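Local coordinates for hypothetical conserved protein (Geobacillus kaustophilus, PDB 2PCS) that is of unknown function but belongs to the CoxG family, whose Bet v 1-like fold suggests that it binds a small hydrophobic ligand, at residues A55-V67 and K77-V89. Residues are numbered along the deposited sequence; the frame is centred on the assembly and turned at random.
Sequences AAVKGKYDAIIEV and KLLVNGEGGPGFV
With CG anti to its own carbonyl carbon (chi1 -59°), Tyr-61 turns its ring back along the chain toward the 84-87 turn, where its OH end comes up against Pro-86. Val-67 and Leu-78 meet at the other end of the paired segments, in the antiparallel hairpin of strands 59-71 and 75-84, part of the curved sheet of this Bet v 1-like fold. Val-67 has CG1 anti to the backbone N (chi1 -162°), leaving CG2 to lie 3.7 Å from Leu-78 CD2.

Between these ends the backbones of 59-67 and 77-84 are laced by paired hydrogen bonds at Asp-62/Glu-83, Ile-64/Asn-81 and Glu-66/Leu-79. Shortest is Ile-64 N to Asn-81 O at 2.6 Å; the return bond, Asn-81 N to Ile-64 O, is 2.9 Å. The other edge of 59-67 bonds to strand 45-52, so it is an interior strand.

Ala-63, Ile-65, Val-67, Leu-78 and Val-80 occupy one sheet face. An unidentified ligand lies about 4 Å from the Leu-78 side chain, consistent with this face lining a binding cavity, as in relatives. On the other face Glu-66 runs extended beside Leu-79, its OE2 3.7 Å from Leu-79 CD1, while the amide of Asn-81 reaches Asn-90 on the next strand.

At the turn, Pro-86 CG packs against both oxygens, 3.3 Å from Lys-58 O and 3.2 Å from Tyr-61 OH. Gly-59 lies under the same proline, where a side chain would clash. A phenylalanine in place of Tyr-61 would probably leave the Val-57 carbonyl without its phenol partner and the 55-58 segment less firmly held. That hydrogen bond, Tyr-61 OH to Val-57 O, is 2.7 Å long, with the carbonyl oxygen in the plane of the tyrosine ring.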
loop_
_atom_site.group_PDB
_atom_site.type_symbol
_atom_site.label_atom_id
_atom_site.label_comp_id
_atom_site.label_asym_id
_atom_site.label_seq_id
_atom_site.Cartn_x
_atom_site.Cartn_y
_atom_site.Cartn_z
ATOM N N ALA A 55 7.954 15.994 -3.572
ATOM C CA ALA A 55 7.725 17.162 -4.426
ATOM C C ALA A 55 6.682 17.044 -5.537
ATOM O O ALA A 55 5.858 17.904 -5.689
ATOM C CB ALA A 55 9.087 17.634 -5.042
ATOM N N ALA A 56 6.721 16.005 -6.346
ATOM C CA ALA A 56 5.791 15.963 -7.487
ATOM C C ALA A 56 4.318 15.878 -7.035
ATOM O O ALA A 56 3.410 16.186 -7.804
ATOM C CB ALA A 56 6.129 14.763 -8.408
ATOM N N VAL A 57 4.108 15.388 -5.809
ATOM C CA VAL A 57 2.759 15.131 -5.296
ATOM C C VAL A 57 2.547 15.745 -3.922
ATOM O O VAL A 57 1.572 15.421 -3.240
ATOM C CB VAL A 57 2.409 13.578 -5.200
ATOM C CG1 VAL A 57 2.252 12.955 -6.578
ATOM C CG2 VAL A 57 3.362 12.829 -4.289
ATOM N N LYS A 58 3.483 16.598 -3.522
ATOM C CA LYS A 58 3.515 17.139 -2.184
ATOM C C LYS A 58 2.130 17.706 -1.776
ATOM O O LYS A 58 1.436 18.321 -2.575
ATOM C CB LYS A 58 4.585 18.220 -2.135
ATOM C CG LYS A 58 5.055 18.581 -0.766
ATOM C CD LYS A 58 6.145 19.622 -0.904
ATOM C CE LYS A 58 6.717 19.984 0.471
ATOM N NZ LYS A 58 5.635 20.433 1.443
ATOM N N GLY A 59 1.749 17.491 -0.534
ATOM C CA GLY A 59 0.377 17.719 -0.130
ATOM C C GLY A 59 -0.011 16.931 1.117
ATOM O O GLY A 59 0.731 16.013 1.568
ATOM N N LYS A 60 -1.151 17.349 1.678
ATOM C CA LYS A 60 -1.798 16.710 2.789
ATOM C C LYS A 60 -3.073 16.057 2.283
ATOM O O LYS A 60 -3.850 16.622 1.505
ATOM C CB LYS A 60 -2.059 17.714 3.899
ATOM C CG LYS A 60 -0.729 18.122 4.586
ATOM C CD LYS A 60 -0.837 19.249 5.674
ATOM C CE LYS A 60 0.584 19.832 5.971
ATOM N NZ LYS A 60 0.710 20.590 7.294
ATOM N N TYR A 61 -3.255 14.808 2.667
ATOM C CA TYR A 61 -4.354 14.045 2.113
ATOM C C TYR A 61 -4.957 13.315 3.238
ATOM O O TYR A 61 -4.245 12.937 4.140
ATOM C CB TYR A 61 -3.848 13.027 1.096
ATOM C CG TYR A 61 -3.104 13.576 -0.071
ATOM C CD1 TYR A 61 -3.747 13.767 -1.259
ATOM C CD2 TYR A 61 -1.737 13.908 0.022
ATOM C CE1 TYR A 61 -3.081 14.220 -2.380
ATOM C CE2 TYR A 61 -1.038 14.393 -1.097
ATOM C CZ TYR A 61 -1.723 14.514 -2.307
ATOM O OH TYR A 61 -1.091 15.003 -3.441
ATOM N N ASP A 62 -6.265 13.137 3.177
ATOM C CA ASP A 62 -6.967 12.178 4.037
ATOM C C ASP A 62 -7.396 11.002 3.184
ATOM O O ASP A 62 -7.817 11.186 2.045
ATOM C CB ASP A 62 -8.167 12.820 4.737
ATOM C CG ASP A 62 -7.726 13.844 5.780
ATOM O OD1 ASP A 62 -8.136 15.017 5.692
ATOM O OD2 ASP A 62 -6.905 13.504 6.662
ATOM N N ALA A 63 -7.261 9.793 3.739
ATOM C CA ALA A 63 -7.511 8.580 2.992
ATOM C C ALA A 63 -8.376 7.700 3.817
ATOM O O ALA A 63 -8.102 7.535 4.989
ATOM C CB ALA A 63 -6.159 7.841 2.686
ATOM N N ILE A 64 -9.418 7.141 3.209
ATOM C CA ILE A 64 -10.136 6.018 3.796
ATOM C C ILE A 64 -9.573 4.708 3.198
ATOM O O ILE A 64 -9.534 4.529 1.986
ATOM C CB ILE A 64 -11.695 6.073 3.591
ATOM C CG1 ILE A 64 -12.333 7.410 4.065
ATOM C CG2 ILE A 64 -12.352 4.916 4.308
ATOM C CD1 ILE A 64 -11.889 7.880 5.438
ATOM N N ILE A 65 -9.139 3.811 4.068
ATOM C CA ILE A 65 -8.582 2.526 3.643
ATOM C C ILE A 65 -9.428 1.435 4.256
ATOM O O ILE A 65 -9.445 1.323 5.489
ATOM C CB ILE A 65 -7.116 2.358 4.162
ATOM C CG1 ILE A 65 -6.267 3.568 3.773
ATOM C CG2 ILE A 65 -6.491 1.062 3.647
ATOM C CD1 ILE A 65 -4.921 3.596 4.471
ATOM N N GLU A 66 -10.132 0.672 3.403
ATOM C CA GLU A 66 -10.892 -0.520 3.807
ATOM C C GLU A 66 -10.244 -1.851 3.357
ATOM O O GLU A 66 -10.025 -2.061 2.176
ATOM C CB GLU A 66 -12.336 -0.472 3.318
ATOM C CG GLU A 66 -13.204 -1.489 4.104
ATOM C CD GLU A 66 -14.651 -1.602 3.616
ATOM O OE1 GLU A 66 -15.430 -2.465 4.167
ATOM O OE2 GLU A 66 -15.001 -0.839 2.673
ATOM N N VAL A 67 -9.941 -2.722 4.320
ATOM C CA VAL A 67 -9.504 -4.103 4.058
ATOM C C VAL A 67 -10.722 -5.037 3.883
ATOM O O VAL A 67 -11.493 -5.195 4.797
ATOM C CB VAL A 67 -8.547 -4.603 5.188
ATOM C CG1 VAL A 67 -7.751 -5.813 4.747
ATOM C CG2 VAL A 67 -7.566 -3.497 5.592
ATOM N N LYS A 77 -8.203 -7.777 -0.173
ATOM C CA LYS A 77 -8.420 -6.676 -1.086
ATOM C C LYS A 77 -8.397 -5.370 -0.320
ATOM O O LYS A 77 -8.700 -5.347 0.851
ATOM C CB LYS A 77 -9.719 -6.853 -1.857
ATOM C CG LYS A 77 -9.697 -8.091 -2.711
ATOM C CD LYS A 77 -10.944 -8.152 -3.613
ATOM C CE LYS A 77 -10.828 -9.151 -4.782
ATOM N NZ LYS A 77 -12.227 -9.655 -5.120
ATOM N N LEU A 78 -7.983 -4.288 -0.986
ATOM C CA LEU A 78 -7.956 -2.952 -0.383
ATOM C C LEU A 78 -8.795 -1.996 -1.184
ATOM O O LEU A 78 -8.707 -1.999 -2.406
ATOM C CB LEU A 78 -6.533 -2.381 -0.316
ATOM C CG LEU A 78 -5.561 -2.863 0.744
ATOM C CD1 LEU A 78 -4.390 -1.878 0.629
ATOM C CD2 LEU A 78 -6.079 -2.943 2.247
ATOM N N LEU A 79 -9.598 -1.178 -0.508
ATOM C CA LEU A 79 -10.291 -0.065 -1.187
ATOM C C LEU A 79 -9.760 1.190 -0.567
ATOM O O LEU A 79 -9.753 1.303 0.665
ATOM C CB LEU A 79 -11.801 -0.138 -0.996
ATOM C CG LEU A 79 -12.494 -1.493 -1.264
ATOM C CD1 LEU A 79 -13.988 -1.416 -0.860
ATOM C CD2 LEU A 79 -12.361 -1.872 -2.773
ATOM N N VAL A 80 -9.237 2.083 -1.409
ATOM C CA VAL A 80 -8.681 3.350 -0.951
ATOM C C VAL A 80 -9.378 4.590 -1.594
ATOM O O VAL A 80 -9.474 4.678 -2.828
ATOM C CB VAL A 80 -7.166 3.480 -1.167
ATOM C CG1 VAL A 80 -6.697 4.877 -0.676
ATOM C CG2 VAL A 80 -6.364 2.380 -0.449
ATOM N N ASN A 81 -9.876 5.497 -0.734
ATOM C CA ASN A 81 -10.386 6.827 -1.127
ATOM C C ASN A 81 -9.578 7.914 -0.435
ATOM O O ASN A 81 -9.633 8.054 0.778
ATOM C CB ASN A 81 -11.865 6.972 -0.801
ATOM C CG ASN A 81 -12.710 5.945 -1.508
ATOM O OD1 ASN A 81 -13.036 4.903 -0.937
ATOM N ND2 ASN A 81 -13.065 6.214 -2.769
ATOM N N GLY A 82 -8.768 8.617 -1.198
ATOM C CA GLY A 82 -7.876 9.640 -0.671
ATOM C C GLY A 82 -8.175 10.993 -1.334
ATOM O O GLY A 82 -8.524 11.062 -2.514
ATOM N N GLU A 83 -8.024 12.075 -0.586
ATOM C CA GLU A 83 -8.395 13.405 -1.101
ATOM C C GLU A 83 -7.601 14.448 -0.422
ATOM O O GLU A 83 -7.265 14.328 0.756
ATOM C CB GLU A 83 -9.892 13.656 -0.878
ATOM C CG GLU A 83 -10.464 14.728 -1.793
ATOM C CD GLU A 83 -10.428 16.143 -1.141
ATOM O OE1 GLU A 83 -10.214 16.255 0.101
ATOM O OE2 GLU A 83 -10.614 17.127 -1.891
ATOM N N GLY A 84 -7.226 15.458 -1.174
ATOM C CA GLY A 84 -6.544 16.574 -0.579
ATOM C C GLY A 84 -6.491 17.761 -1.508
ATOM O O GLY A 84 -7.033 17.756 -2.629
ATOM N N GLY A 85 -5.808 18.791 -1.033
ATOM C CA GLY A 85 -5.489 19.984 -1.811
ATOM C C GLY A 85 -5.122 19.680 -3.220
ATOM O O GLY A 85 -5.799 20.170 -4.103
ATOM N N PRO A 86 -4.066 18.836 -3.448
ATOM C CA PRO A 86 -3.595 18.574 -4.829
ATOM C C PRO A 86 -4.482 17.687 -5.657
ATOM O O PRO A 86 -4.310 17.629 -6.894
ATOM C CB PRO A 86 -2.187 17.966 -4.652
ATOM C CG PRO A 86 -1.855 18.100 -3.129
ATOM C CD PRO A 86 -3.227 18.145 -2.448
ATOM N N GLY A 87 -5.461 17.032 -5.043
ATOM C CA GLY A 87 -6.416 16.250 -5.841
ATOM C C GLY A 87 -6.853 14.983 -5.125
ATOM O O GLY A 87 -6.797 14.889 -3.897
ATOM N N PHE A 88 -7.341 14.021 -5.890
ATOM C CA PHE A 88 -7.893 12.822 -5.297
ATOM C C PHE A 88 -7.476 11.505 -6.053
ATOM O O PHE A 88 -7.049 11.514 -7.256
ATOM C CB PHE A 88 -9.429 12.930 -5.152
ATOM C CG PHE A 88 -10.153 12.912 -6.455
ATOM C CD1 PHE A 88 -10.298 14.075 -7.188
ATOM C CD2 PHE A 88 -10.616 11.733 -6.975
ATOM C CE1 PHE A 88 -10.960 14.091 -8.380
ATOM C CE2 PHE A 88 -11.287 11.713 -8.209
ATOM C CZ PHE A 88 -11.490 12.904 -8.917
ATOM N N VAL A 89 -7.692 10.406 -5.320
ATOM C CA VAL A 89 -7.351 9.023 -5.685
ATOM C C VAL A 89 -8.450 8.032 -5.215
ATOM O O VAL A 89 -8.679 7.853 -4.021
ATOM C CB VAL A 89 -6.028 8.562 -4.977
ATOM C CG1 VAL A 89 -5.685 7.155 -5.392
ATOM C CG2 VAL A 89 -4.835 9.478 -5.342
#